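Local coordinates for protein heat shock protease HtrA (Thermotoga maritima, PDB 1L1J) that probably acts as an ATP-independent serine endopeptidase of the heat-shock response, the chain described being its trypsin-like protease domain, at residues A[63-68]-A[117-122]; A[92-97]-A[108-113]; A[8-13]-A[135-140]; A[19-24]-A[83-88]; A[28-33]-A[53-58]. All blocks are in the same frame, centred on the assembly; numbering follows the deposited sequence.

Contact 1: residues A[63-68]-A[117-122]; sequences FDPEGY and FPYLEF
P65 and Y119 meet where the turn joining strands 54-64 and 68-72 packs on the linker between the two beta-barrels of the trypsin-like fold. The inner part of this contact is apolar, and F63 in it is buried. F63 offers CB to the ring of F122, with F63 CB 3.6 Å from F122 CE2. The two rings are inclined at 36°, an oblique pairing, and L223 of helix 216-223 and L70 of strand 68-72 touch both residues. Y119, by contrast, lies on the outer, solvent-facing side. Its CG sits between the backbone N and the carbonyl carbon (chi1 61°), and its ring takes P65 CD over one face. P65 CD lies 3.8 Å from the Y119 ring centroid, only 13° off the ring normal, which identifies a CH-pi contact. Beside it the carboxylate of D64 comes no nearer to Y119 than 4.1 Å, from OD2 to CD1, so this margin is the looser one. At the far end of the turn F117 packs again: its CD2 approaches G67 CA to 3.5 Å, while the same ring meets I62 and Y92. The two backbones are joined there by one nearly straight hydrogen bond, in which F117 N donates over 3.2 Å to P65 O, in the carbonyl plane and on a lone pair.

Contact 2: residues A[92-97]-A[108-113]; sequences YDAEYI and IKIKAS
Y92 lies across I110 at about a right angle where the chain leaving strand 91-93 meets the end of strand 105-109. This chain runs from one outermost strand of the seven-stranded sheet, 91-93, toward the other, 98-100, and its lying against strand 105-109 is consistent with closing the N-terminal beta-barrel of the trypsin-like domain. Y92 CG stands beside the backbone N (chi1 -54°), and further out CD2 reaches 3.3 Å from I110 CG2. The other end of the tyrosine, OH, is hydrogen-bonded to S90 OG, and its ring also meets that of F117. An alanine here would probably leave I110 CG2 and the F117 ring without aromatic cover and S90 OG without its phenolic partner. D93 follows with a water-mediated link: D93 N donates to the water over 2.9 Å. The same water accepts from K111 NZ at 3.0 Å. The charges themselves stay apart, D93 OD2 being 4.4 Å from K111 NZ, beyond a salt bridge. Next, A94 lies with its methyl against I108. E95 supplies the direct backbone link, its N donating over 2.9 Å to K109 O with a bent angle of 145° but in the carbonyl plane, on a lone pair. Y96, the centre of an inverse gamma turn, crosses I108, with CD1 of Y96 4.1 Å from CD1 of I108. Its side chain is about 9 Å from that of D104, a predicted charge-relay residue. Last comes I97, whose CD1 rests 3.4 Å from K109 CB.

Contact 3: residues A[8-13]-A[135-140]; sequences NVVEAC and IAIGNP
V10 and I137 lie at the middle of a helix-on-sheet packing, in which the N-terminal helix covers strand 135-138 of the C-terminal barrel of this trypsin-like fold. The axes of helix 8-13 and strand 135-138 come within 10.1 Å, and their N-to-C directions differ by 34°, so the two elements run in roughly the same direction. The backbone bonds serve the helix itself and the sheet. In the helix A12 N donates to N8 O over 2.9 Å, and C13 N to V9 O. The strand spends its backbone groups on its sheet neighbours, I135 and I137 pairing with L188 and P186, A136 and G138 with T148 and T146. What joins helix to strand is apolar side-chain contact, all at van der Waals distance. I135 and I137 both direct their side chains to the helix, as expected for alternate residues of a strand. I135 CD1 is anti to CA (chi2 176°), and this methyl reaches V9, with CD1 of I135 3.9 Å from V9 CB. V10 uses a single branch, CG2, set anti to its own carbonyl carbon. That methyl spans the two isoleucines, V10 CG2 being 4.1 Å from I135 CG2 and 4.0 Å from I137 CD1. V147 flanks V10 and I135, while L188 lies against V9, C13 and I137. The I137 side chain is also about 6 Å from that of N182, predicted to bind substrate. One turn after V9, C13 completes the packing through its methylene, C13 CB lying 4.3 Å from I137 CD1.

Contact 4: residues A[19-24]-A[83-88]; sequences KIDVVK and TVTMLD
K19 and T85 form the first of three antiparallel pairs between strands 19-23 and 83-85, whose axes lie 4.8 Å apart at 152°. It is a hydrogen-bonded pair: K19 N donates to T85 O over 3.0 Å at an angle of 168°. The return bond, T85 N to K19 O, is weak at 3.3 Å. D21 and T83 make the other hydrogen-bonded pair, with D21 N 2.9 Å from T83 O and T83 N 2.8 Å from D21 O. All four amides of these pairs thus find a carbonyl across the strands. Between them I20 and V84 are a non-hydrogen-bonded pair, where CA-H groups take over: I20 CA is 3.3 Å from T83 O, and V84 CA points at K19 O. Each of those two carbonyls therefore receives an N-H and a CA-H. The outward groups of V84 and V22 are used elsewhere, V84 bonding to Y92 and V22 to A55 and S56. Among side chains, K19 runs extended beside T85, both pointing the same way, with K19 CD 3.4 Å from T85 OG1. Its ammonium then makes a long salt bridge, K19 NZ to D21 OD2 at 3.8 Å. An alanine in place of K19 would probably leave the D21 carboxylate without this countercharge and uncover the OG1 side of T85. I20 and V84 share the opposite face, buried, where I20 also touches V75 and V76 of helix 73-76. Such regular antiparallel pairing, with K19, D21, T83 and T85 on one face and I20 and V84 on the other, is that of a wall of the N-terminal barrel in the trypsin-like fold.

Contact 5: residues A[28-33]-A[53-58]; sequences TSFFDP and QVASLG
F31, the centre of an inverse gamma turn, brings its CA to 5.8 Å from the CA of A55, itself the corner at which the chain bends as strand 54-64 begins. A55 and S56 both face V22 of the neighbouring strand, which defines a classic beta bulge. Against this irregular place the two phenylalanines pack from the loop. F30 meets A55 obliquely, with F30 CD1 3.7 Å from A55 CB, and the same ring touches V22 and A79. F31 has CG anti to the backbone N (chi1 -152°), and its ring approaches the carbonyls of V54 and A55 obliquely, F31 CE1 being 3.4 Å from V54 O. In the trypsin-like fold of HtrA proteases, the connection between these two strands of the N-terminal barrel is the LA loop, to which segment 28-33 probably belongs. It lies close to the predicted active site: the F30 side chain is about 6 Å from that of H74, predicted as a charge-relay residue, without touching it. On the strand side S56 lies beside F30, its OG 3.7 Å from F30 CB. That hydroxyl also forms a weak hydrogen bond with V75 O, while F31 packs on E36 of helix 33-42.

Contacts 1, 2, 4 and 5 all reach the seven-stranded antiparallel sheet of the N-terminal barrel, whereas contact 3 belongs to the second, mixed sheet, which contact 1 also reaches through strand 121-122. Contacts 4 and 2 are neighbours, centres about 11 Å apart, joined by V84 O and Y92 N. Contact 5 adjoins contact 4 through V22 and the bulge, centres about 13 Å apart, and shares strand 54-64 with contact 1, centres about 26 Å apart. Along the chain, contact 3 closes the longest loop and encloses the rest; contact 5 is nested within contact 4, and contact 2 within contact 1. The N-terminal helix, preceding the first barrel in sequence, packs on the second, tying the two together.

Contact 1: residues A[63-68]-A[117-122]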
# COMPACT_ATOMS: atom_id res chain seq x y z
N PHE A 63 -1.13 8.74 7.21
CA PHE A 63 -1.29 8.28 8.58
C PHE A 63 -1.27 9.40 9.61
O PHE A 63 -1.39 9.15 10.81
CB PHE A 63 -0.24 7.22 8.93
CG PHE A 63 1.20 7.68 8.81
CD1 PHE A 63 1.85 8.23 9.91
CD2 PHE A 63 1.92 7.49 7.64
CE1 PHE A 63 3.21 8.57 9.83
CE2 PHE A 63 3.27 7.83 7.55
CZ PHE A 63 3.92 8.37 8.66
N ASP A 64 -1.14 10.63 9.14
CA ASP A 64 -1.12 11.79 10.03
C ASP A 64 -1.30 13.06 9.21
O ASP A 64 -0.54 13.33 8.28
CB ASP A 64 0.18 11.81 10.86
CG ASP A 64 0.03 11.08 12.22
OD1 ASP A 64 1.06 10.67 12.81
OD2 ASP A 64 -1.11 10.93 12.71
N PRO A 65 -2.32 13.86 9.55
CA PRO A 65 -2.74 15.13 8.93
C PRO A 65 -1.68 16.00 8.27
O PRO A 65 -1.95 16.66 7.27
CB PRO A 65 -3.48 15.85 10.06
CG PRO A 65 -2.88 15.25 11.31
CD PRO A 65 -2.81 13.80 10.94
N GLU A 66 -0.48 16.00 8.84
CA GLU A 66 0.61 16.80 8.30
C GLU A 66 0.95 16.41 6.86
O GLU A 66 1.71 17.11 6.19
CB GLU A 66 1.87 16.65 9.18
CG GLU A 66 1.57 16.32 10.63
CD GLU A 66 1.30 14.83 10.85
OE1 GLU A 66 0.74 14.48 11.91
OE2 GLU A 66 1.66 14.02 9.97
N GLY A 67 0.40 15.30 6.38
CA GLY A 67 0.67 14.88 5.02
C GLY A 67 1.65 13.74 4.92
O GLY A 67 2.26 13.51 3.88
N TYR A 68 1.81 13.02 6.03
CA TYR A 68 2.71 11.88 6.05
C TYR A 68 2.03 10.63 5.49
O TYR A 68 0.90 10.30 5.85
CB TYR A 68 3.22 11.67 7.46
CG TYR A 68 4.38 12.58 7.76
CD1 TYR A 68 4.35 13.46 8.84
CD2 TYR A 68 5.51 12.57 6.94
CE1 TYR A 68 5.41 14.33 9.09
CE2 TYR A 68 6.58 13.43 7.18
CZ TYR A 68 6.53 14.30 8.26
OH TYR A 68 7.58 15.16 8.51
N PHE A 117 -4.84 16.95 5.98
CA PHE A 117 -5.48 15.87 5.25
C PHE A 117 -6.18 14.84 6.14
O PHE A 117 -6.04 14.86 7.36
CB PHE A 117 -4.42 15.13 4.44
CG PHE A 117 -3.61 16.02 3.55
CD1 PHE A 117 -4.13 16.51 2.36
CD2 PHE A 117 -2.31 16.36 3.90
CE1 PHE A 117 -3.37 17.33 1.53
CE2 PHE A 117 -1.54 17.18 3.08
CZ PHE A 117 -2.07 17.66 1.89
N PRO A 118 -6.96 13.95 5.52
CA PRO A 118 -7.67 12.90 6.25
C PRO A 118 -6.63 11.80 6.50
O PRO A 118 -5.70 11.63 5.70
CB PRO A 118 -8.76 12.46 5.28
CG PRO A 118 -8.11 12.69 3.94
CD PRO A 118 -7.46 14.03 4.13
N TYR A 119 -6.77 11.06 7.59
CA TYR A 119 -5.79 10.03 7.89
C TYR A 119 -6.36 8.80 8.57
O TYR A 119 -7.41 8.86 9.20
CB TYR A 119 -4.69 10.61 8.77
CG TYR A 119 -5.23 11.09 10.09
CD1 TYR A 119 -4.92 10.44 11.28
CD2 TYR A 119 -6.11 12.19 10.15
CE1 TYR A 119 -5.46 10.86 12.50
CE2 TYR A 119 -6.65 12.61 11.36
CZ TYR A 119 -6.33 11.94 12.53
OH TYR A 119 -6.85 12.36 13.73
N LEU A 120 -5.63 7.69 8.43
CA LEU A 120 -6.02 6.43 9.04
C LEU A 120 -5.30 6.26 10.37
O LEU A 120 -4.28 6.89 10.61
CB LEU A 120 -5.66 5.26 8.11
CG LEU A 120 -6.44 4.98 6.82
CD1 LEU A 120 -7.69 5.83 6.76
CD2 LEU A 120 -5.55 5.24 5.62
N GLU A 121 -5.84 5.43 11.25
CA GLU A 121 -5.22 5.19 12.54
C GLU A 121 -4.63 3.78 12.57
O GLU A 121 -5.12 2.88 11.89
CB GLU A 121 -6.25 5.34 13.65
CG GLU A 121 -6.99 6.67 13.60
CD GLU A 121 -7.84 6.90 14.83
OE1 GLU A 121 -8.71 6.05 15.13
OE2 GLU A 121 -7.64 7.95 15.50
N PHE A 122 -3.58 3.60 13.34
CA PHE A 122 -2.94 2.29 13.45
C PHE A 122 -3.66 1.40 14.45
O PHE A 122 -4.17 1.86 15.46
CB PHE A 122 -1.48 2.44 13.86
CG PHE A 122 -0.63 3.20 12.87
CD1 PHE A 122 0.63 3.66 13.23
CD2 PHE A 122 -1.09 3.43 11.57
CE1 PHE A 122 1.42 4.34 12.30
CE2 PHE A 122 -0.31 4.11 10.65
CZ PHE A 122 0.95 4.57 11.01

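Contact 2: residues A[92-97]-A[108-113]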
# COMPACT_ATOMS: atom_id res chain seq x y z
N TYR A 92 -0.23 16.01 -5.97
CA TYR A 92 0.84 16.54 -5.13
C TYR A 92 2.21 15.98 -5.43
O TYR A 92 2.37 15.05 -6.23
CB TYR A 92 0.57 16.27 -3.65
CG TYR A 92 -0.77 16.73 -3.15
CD1 TYR A 92 -1.94 16.09 -3.56
CD2 TYR A 92 -0.88 17.82 -2.29
CE1 TYR A 92 -3.18 16.53 -3.13
CE2 TYR A 92 -2.12 18.27 -1.85
CZ TYR A 92 -3.27 17.62 -2.27
OH TYR A 92 -4.51 18.07 -1.87
N ASP A 93 3.20 16.55 -4.76
CA ASP A 93 4.58 16.13 -4.89
C ASP A 93 5.00 15.70 -3.51
O ASP A 93 4.87 16.46 -2.55
CB ASP A 93 5.46 17.28 -5.38
CG ASP A 93 5.45 17.41 -6.89
OD1 ASP A 93 6.23 16.69 -7.56
OD2 ASP A 93 4.65 18.23 -7.41
N ALA A 94 5.49 14.47 -3.41
CA ALA A 94 5.92 13.92 -2.14
C ALA A 94 7.42 13.95 -1.98
O ALA A 94 8.17 13.86 -2.96
CB ALA A 94 5.43 12.50 -2.02
N GLU A 95 7.85 14.05 -0.73
CA GLU A 95 9.27 14.07 -0.44
C GLU A 95 9.67 12.79 0.27
O GLU A 95 9.17 12.50 1.35
CB GLU A 95 9.60 15.26 0.45
CG GLU A 95 11.06 15.63 0.43
CD GLU A 95 11.38 16.72 1.41
OE1 GLU A 95 12.39 17.43 1.20
OE2 GLU A 95 10.61 16.87 2.40
N TYR A 96 10.57 12.02 -0.34
CA TYR A 96 11.02 10.77 0.26
C TYR A 96 11.66 10.94 1.64
O TYR A 96 12.87 11.11 1.76
CB TYR A 96 12.00 10.07 -0.66
CG TYR A 96 12.48 8.76 -0.12
CD1 TYR A 96 11.78 7.58 -0.35
CD2 TYR A 96 13.65 8.69 0.65
CE1 TYR A 96 12.23 6.36 0.17
CE2 TYR A 96 14.10 7.47 1.17
CZ TYR A 96 13.39 6.31 0.93
OH TYR A 96 13.86 5.12 1.43
N ILE A 97 10.83 10.87 2.69
CA ILE A 97 11.26 10.99 4.08
C ILE A 97 12.30 9.94 4.48
O ILE A 97 13.30 10.24 5.14
CB ILE A 97 10.07 10.83 5.03
CG1 ILE A 97 8.96 11.82 4.66
CG2 ILE A 97 10.52 11.00 6.47
CD1 ILE A 97 9.35 13.27 4.78
N ILE A 108 6.36 8.90 2.96
CA ILE A 108 6.38 10.02 2.04
C ILE A 108 5.71 11.22 2.69
O ILE A 108 5.02 11.07 3.70
CB ILE A 108 5.69 9.59 0.74
CG1 ILE A 108 6.73 9.45 -0.36
CG2 ILE A 108 4.53 10.53 0.40
CD1 ILE A 108 7.77 8.39 -0.06
N LYS A 109 5.90 12.41 2.11
CA LYS A 109 5.32 13.63 2.66
C LYS A 109 4.78 14.63 1.62
O LYS A 109 5.48 15.01 0.67
CB LYS A 109 6.36 14.32 3.55
CG LYS A 109 5.88 15.59 4.23
CD LYS A 109 4.73 15.32 5.18
CE LYS A 109 4.39 16.56 5.99
NZ LYS A 109 3.98 17.72 5.14
N ILE A 110 3.53 15.03 1.82
CA ILE A 110 2.85 15.97 0.94
C ILE A 110 2.57 17.32 1.62
O ILE A 110 2.05 17.39 2.74
CB ILE A 110 1.52 15.36 0.44
CG1 ILE A 110 1.74 14.74 -0.94
CG2 ILE A 110 0.43 16.39 0.37
CD1 ILE A 110 2.77 13.68 -0.95
N LYS A 111 2.93 18.39 0.92
CA LYS A 111 2.74 19.74 1.43
C LYS A 111 1.26 20.05 1.69
O LYS A 111 0.42 19.85 0.81
CB LYS A 111 3.32 20.75 0.43
CG LYS A 111 4.44 20.17 -0.45
CD LYS A 111 5.17 21.28 -1.22
CE LYS A 111 6.02 20.74 -2.37
NZ LYS A 111 5.19 20.30 -3.53
N ALA A 112 0.96 20.52 2.90
CA ALA A 112 -0.41 20.86 3.30
C ALA A 112 -0.63 22.38 3.40
O ALA A 112 -0.90 22.90 4.49
CB ALA A 112 -0.73 20.18 4.64
N SER A 113 -0.54 23.06 2.26
CA SER A 113 -0.70 24.52 2.16
C SER A 113 -1.52 25.17 3.28
O SER A 113 -0.99 26.00 4.03
CB SER A 113 -1.30 24.91 0.80
OG SER A 113 -2.62 24.43 0.64
O HOH W 1 3.21 18.32 -2.50

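Contact 3: residues A[8-13]-A[135-140]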
# COMPACT_ATOMS: atom_id res chain seq x y z
N ASN A 8 -19.03 0.45 5.28
CA ASN A 8 -18.80 1.60 6.13
C ASN A 8 -17.32 1.93 6.24
O ASN A 8 -16.93 3.06 5.96
CB ASN A 8 -19.40 1.34 7.51
CG ASN A 8 -20.92 1.34 7.48
OD1 ASN A 8 -21.57 0.54 8.15
ND2 ASN A 8 -21.48 2.27 6.69
N VAL A 9 -16.49 0.96 6.61
CA VAL A 9 -15.06 1.21 6.73
C VAL A 9 -14.49 1.91 5.49
O VAL A 9 -13.85 2.96 5.60
CB VAL A 9 -14.27 -0.08 6.98
CG1 VAL A 9 -12.79 0.13 6.65
CG2 VAL A 9 -14.41 -0.49 8.44
N VAL A 10 -14.72 1.31 4.33
CA VAL A 10 -14.23 1.86 3.07
C VAL A 10 -14.67 3.31 2.91
O VAL A 10 -13.85 4.20 2.67
CB VAL A 10 -14.76 1.00 1.88
CG1 VAL A 10 -14.53 1.73 0.55
CG2 VAL A 10 -14.04 -0.33 1.86
N GLU A 11 -15.98 3.54 3.05
CA GLU A 11 -16.54 4.88 2.94
C GLU A 11 -15.75 5.82 3.84
O GLU A 11 -15.57 6.99 3.53
CB GLU A 11 -18.00 4.87 3.39
CG GLU A 11 -18.93 5.69 2.53
CD GLU A 11 -19.23 4.99 1.21
OE1 GLU A 11 -19.97 3.98 1.24
OE2 GLU A 11 -18.71 5.45 0.16
N ALA A 12 -15.28 5.28 4.96
CA ALA A 12 -14.53 6.06 5.93
C ALA A 12 -13.04 6.18 5.65
O ALA A 12 -12.46 7.23 5.91
CB ALA A 12 -14.73 5.50 7.33
N CYS A 13 -12.42 5.13 5.13
CA CYS A 13 -10.99 5.17 4.89
C CYS A 13 -10.53 5.42 3.47
O CYS A 13 -9.36 5.73 3.23
CB CYS A 13 -10.37 3.87 5.41
SG CYS A 13 -10.95 3.44 7.07
N ILE A 135 -9.70 -5.80 5.30
CA ILE A 135 -10.15 -5.13 4.10
C ILE A 135 -8.95 -4.47 3.45
O ILE A 135 -8.34 -3.58 4.04
CB ILE A 135 -11.23 -4.07 4.45
CG1 ILE A 135 -12.21 -4.65 5.48
CG2 ILE A 135 -12.01 -3.69 3.20
CD1 ILE A 135 -13.25 -3.66 5.97
N ALA A 136 -8.58 -4.92 2.26
CA ALA A 136 -7.45 -4.34 1.55
C ALA A 136 -7.95 -3.19 0.69
O ALA A 136 -8.94 -3.34 -0.03
CB ALA A 136 -6.81 -5.37 0.68
N ILE A 137 -7.31 -2.02 0.78
CA ILE A 137 -7.75 -0.89 -0.04
C ILE A 137 -6.63 -0.39 -0.92
O ILE A 137 -5.48 -0.28 -0.49
CB ILE A 137 -8.25 0.30 0.81
CG1 ILE A 137 -9.33 -0.16 1.79
CG2 ILE A 137 -8.85 1.34 -0.12
CD1 ILE A 137 -10.27 0.93 2.24
N GLY A 138 -6.97 -0.10 -2.18
CA GLY A 138 -5.97 0.37 -3.12
C GLY A 138 -6.46 1.58 -3.89
O GLY A 138 -7.65 1.94 -3.80
N ASN A 139 -5.58 2.19 -4.67
CA ASN A 139 -6.01 3.37 -5.41
C ASN A 139 -5.08 3.75 -6.56
O ASN A 139 -4.88 4.94 -6.83
CB ASN A 139 -6.14 4.54 -4.45
CG ASN A 139 -6.82 5.74 -5.08
OD1 ASN A 139 -6.99 5.79 -6.30
ND2 ASN A 139 -7.20 6.71 -4.26
N PRO A 140 -4.53 2.76 -7.27
CA PRO A 140 -3.62 3.05 -8.39
C PRO A 140 -4.13 3.99 -9.49
O PRO A 140 -3.32 4.64 -10.16
CB PRO A 140 -3.26 1.67 -8.92
CG PRO A 140 -4.49 0.90 -8.65
CD PRO A 140 -4.85 1.32 -7.25

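Contact 4: residues A[19-24]-A[83-88]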
# COMPACT_ATOMS: atom_id res chain seq x y z
N LYS A 19 -2.66 7.35 -4.58
CA LYS A 19 -1.99 6.74 -5.72
C LYS A 19 -0.53 7.23 -5.69
O LYS A 19 -0.23 8.28 -5.12
CB LYS A 19 -2.66 7.21 -7.02
CG LYS A 19 -1.82 7.08 -8.29
CD LYS A 19 -2.42 7.86 -9.45
CE LYS A 19 -1.50 7.83 -10.68
NZ LYS A 19 -1.92 8.76 -11.78
N ILE A 20 0.38 6.49 -6.31
CA ILE A 20 1.77 6.90 -6.33
C ILE A 20 2.42 6.56 -7.66
O ILE A 20 2.79 5.41 -7.92
CB ILE A 20 2.56 6.25 -5.17
CG1 ILE A 20 1.92 6.66 -3.83
CG2 ILE A 20 4.01 6.70 -5.21
CD1 ILE A 20 2.62 6.11 -2.63
N ASP A 21 2.54 7.57 -8.52
CA ASP A 21 3.14 7.41 -9.84
C ASP A 21 4.48 8.12 -9.91
O ASP A 21 4.61 9.27 -9.50
CB ASP A 21 2.18 7.93 -10.93
CG ASP A 21 1.54 9.28 -10.59
OD1 ASP A 21 1.03 9.45 -9.47
OD2 ASP A 21 1.54 10.18 -11.47
N VAL A 22 5.48 7.40 -10.43
CA VAL A 22 6.85 7.89 -10.55
C VAL A 22 7.32 7.80 -12.01
O VAL A 22 7.45 6.70 -12.56
CB VAL A 22 7.79 7.06 -9.65
CG1 VAL A 22 9.24 7.47 -9.85
CG2 VAL A 22 7.37 7.22 -8.20
N VAL A 23 7.59 8.96 -12.62
CA VAL A 23 8.04 9.00 -14.01
C VAL A 23 9.40 8.33 -14.23
O VAL A 23 10.18 8.16 -13.28
CB VAL A 23 8.11 10.46 -14.53
CG1 VAL A 23 8.57 10.48 -15.99
CG2 VAL A 23 6.74 11.11 -14.41
N LYS A 24 9.69 7.95 -15.47
CA LYS A 24 10.96 7.29 -15.77
C LYS A 24 12.09 8.29 -16.03
O LYS A 24 11.86 9.50 -16.11
CB LYS A 24 10.81 6.35 -16.97
CG LYS A 24 11.95 5.35 -17.06
CD LYS A 24 11.93 4.63 -18.38
CE LYS A 24 12.09 5.60 -19.56
NZ LYS A 24 13.41 6.31 -19.59
N THR A 83 4.97 11.32 -7.66
CA THR A 83 3.67 11.99 -7.81
C THR A 83 2.57 11.30 -6.99
O THR A 83 2.37 10.09 -7.09
CB THR A 83 3.24 12.04 -9.31
OG1 THR A 83 4.33 12.51 -10.12
CG2 THR A 83 2.04 12.99 -9.49
N VAL A 84 1.87 12.07 -6.17
CA VAL A 84 0.79 11.53 -5.35
C VAL A 84 -0.56 12.07 -5.78
O VAL A 84 -0.77 13.29 -5.84
CB VAL A 84 1.01 11.87 -3.86
CG1 VAL A 84 -0.30 11.75 -3.08
CG2 VAL A 84 2.04 10.92 -3.28
N THR A 85 -1.49 11.17 -6.08
CA THR A 85 -2.83 11.59 -6.50
C THR A 85 -3.87 11.16 -5.45
O THR A 85 -3.81 10.05 -4.91
CB THR A 85 -3.18 10.98 -7.89
OG1 THR A 85 -2.08 11.17 -8.79
CG2 THR A 85 -4.42 11.64 -8.46
N MET A 86 -4.82 12.04 -5.15
CA MET A 86 -5.84 11.75 -4.15
C MET A 86 -7.24 11.50 -4.70
O MET A 86 -7.53 11.76 -5.87
CB MET A 86 -5.91 12.88 -3.12
CG MET A 86 -5.02 12.70 -1.90
SD MET A 86 -5.26 14.02 -0.68
CE MET A 86 -6.68 13.45 0.29
N LEU A 87 -8.11 11.01 -3.82
CA LEU A 87 -9.48 10.71 -4.20
C LEU A 87 -10.26 11.93 -4.63
O LEU A 87 -11.09 11.83 -5.53
CB LEU A 87 -10.23 10.02 -3.05
CG LEU A 87 -10.56 8.53 -3.22
CD1 LEU A 87 -11.54 8.13 -2.13
CD2 LEU A 87 -11.17 8.27 -4.59
N ASP A 88 -10.01 13.07 -3.99
CA ASP A 88 -10.75 14.28 -4.37
C ASP A 88 -10.31 14.76 -5.75
O ASP A 88 -10.97 15.60 -6.36
CB ASP A 88 -10.57 15.41 -3.32
CG ASP A 88 -9.14 15.93 -3.23
OD1 ASP A 88 -8.40 15.77 -4.23
OD2 ASP A 88 -8.78 16.51 -2.17

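Contact 5: residues A[28-33]-A[53-58]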
# COMPACT_ATOMS: atom_id res chain seq x y z
N THR A 28 14.94 4.65 -12.13
CA THR A 28 14.71 3.48 -13.03
C THR A 28 15.36 2.21 -12.46
O THR A 28 16.38 1.74 -12.97
CB THR A 28 15.25 3.75 -14.46
OG1 THR A 28 14.51 4.83 -15.05
CG2 THR A 28 15.11 2.51 -15.35
N SER A 29 14.75 1.67 -11.41
CA SER A 29 15.23 0.46 -10.74
C SER A 29 14.02 -0.33 -10.22
O SER A 29 13.95 -1.56 -10.35
CB SER A 29 16.15 0.84 -9.57
OG SER A 29 16.51 -0.30 -8.80
N PHE A 30 13.08 0.41 -9.63
CA PHE A 30 11.84 -0.14 -9.07
C PHE A 30 10.95 -0.68 -10.19
O PHE A 30 9.74 -0.86 -10.01
CB PHE A 30 11.09 0.95 -8.29
CG PHE A 30 11.41 2.35 -8.75
CD1 PHE A 30 11.27 2.71 -10.09
CD2 PHE A 30 11.88 3.31 -7.85
CE1 PHE A 30 11.59 4.00 -10.52
CE2 PHE A 30 12.21 4.60 -8.28
CZ PHE A 30 12.06 4.94 -9.62
N PHE A 31 11.57 -0.94 -11.33
CA PHE A 31 10.86 -1.46 -12.48
C PHE A 31 10.90 -2.99 -12.47
O PHE A 31 11.42 -3.60 -13.40
CB PHE A 31 11.52 -0.94 -13.78
CG PHE A 31 10.57 -0.83 -14.95
CD1 PHE A 31 10.12 0.42 -15.38
CD2 PHE A 31 10.12 -1.97 -15.62
CE1 PHE A 31 9.24 0.54 -16.47
CE2 PHE A 31 9.24 -1.87 -16.71
CZ PHE A 31 8.80 -0.61 -17.13
N ASP A 32 10.39 -3.61 -11.41
CA ASP A 32 10.39 -5.07 -11.37
C ASP A 32 9.29 -5.56 -12.32
O ASP A 32 8.10 -5.43 -12.02
CB ASP A 32 10.15 -5.60 -9.96
CG ASP A 32 10.03 -7.13 -9.91
OD1 ASP A 32 10.77 -7.83 -10.64
OD2 ASP A 32 9.20 -7.64 -9.13
N PRO A 33 9.70 -6.13 -13.47
CA PRO A 33 8.87 -6.68 -14.55
C PRO A 33 7.55 -7.34 -14.17
O PRO A 33 6.62 -7.40 -14.99
CB PRO A 33 9.82 -7.64 -15.28
CG PRO A 33 10.94 -7.89 -14.28
CD PRO A 33 11.10 -6.54 -13.65
N GLN A 53 6.62 6.16 -20.06
CA GLN A 53 6.46 7.22 -19.06
C GLN A 53 6.48 6.86 -17.57
O GLN A 53 6.91 7.68 -16.75
CB GLN A 53 5.19 8.02 -19.35
CG GLN A 53 5.16 8.69 -20.72
CD GLN A 53 3.99 9.66 -20.89
OE1 GLN A 53 3.96 10.73 -20.28
NE2 GLN A 53 3.02 9.28 -21.71
N VAL A 54 6.02 5.67 -17.20
CA VAL A 54 5.95 5.30 -15.78
C VAL A 54 7.01 4.32 -15.29
O VAL A 54 7.42 3.41 -16.00
CB VAL A 54 4.55 4.74 -15.43
CG1 VAL A 54 4.44 4.50 -13.93
CG2 VAL A 54 3.47 5.71 -15.87
N ALA A 55 7.45 4.53 -14.06
CA ALA A 55 8.47 3.69 -13.46
C ALA A 55 7.84 2.81 -12.39
O ALA A 55 8.24 1.66 -12.20
CB ALA A 55 9.57 4.56 -12.86
N SER A 56 6.86 3.38 -11.71
CA SER A 56 6.14 2.67 -10.66
C SER A 56 4.78 3.29 -10.35
O SER A 56 4.62 4.51 -10.26
CB SER A 56 6.96 2.62 -9.38
OG SER A 56 7.51 1.33 -9.19
N LEU A 57 3.80 2.41 -10.19
CA LEU A 57 2.44 2.79 -9.87
C LEU A 57 2.06 1.96 -8.66
O LEU A 57 2.29 0.75 -8.64
CB LEU A 57 1.52 2.47 -11.05
CG LEU A 57 0.03 2.75 -10.90
CD1 LEU A 57 -0.21 4.21 -10.53
CD2 LEU A 57 -0.65 2.41 -12.20
N GLY A 58 1.51 2.60 -7.65
CA GLY A 58 1.13 1.87 -6.46
C GLY A 58 0.09 2.58 -5.63
O GLY A 58 -0.73 3.35 -6.16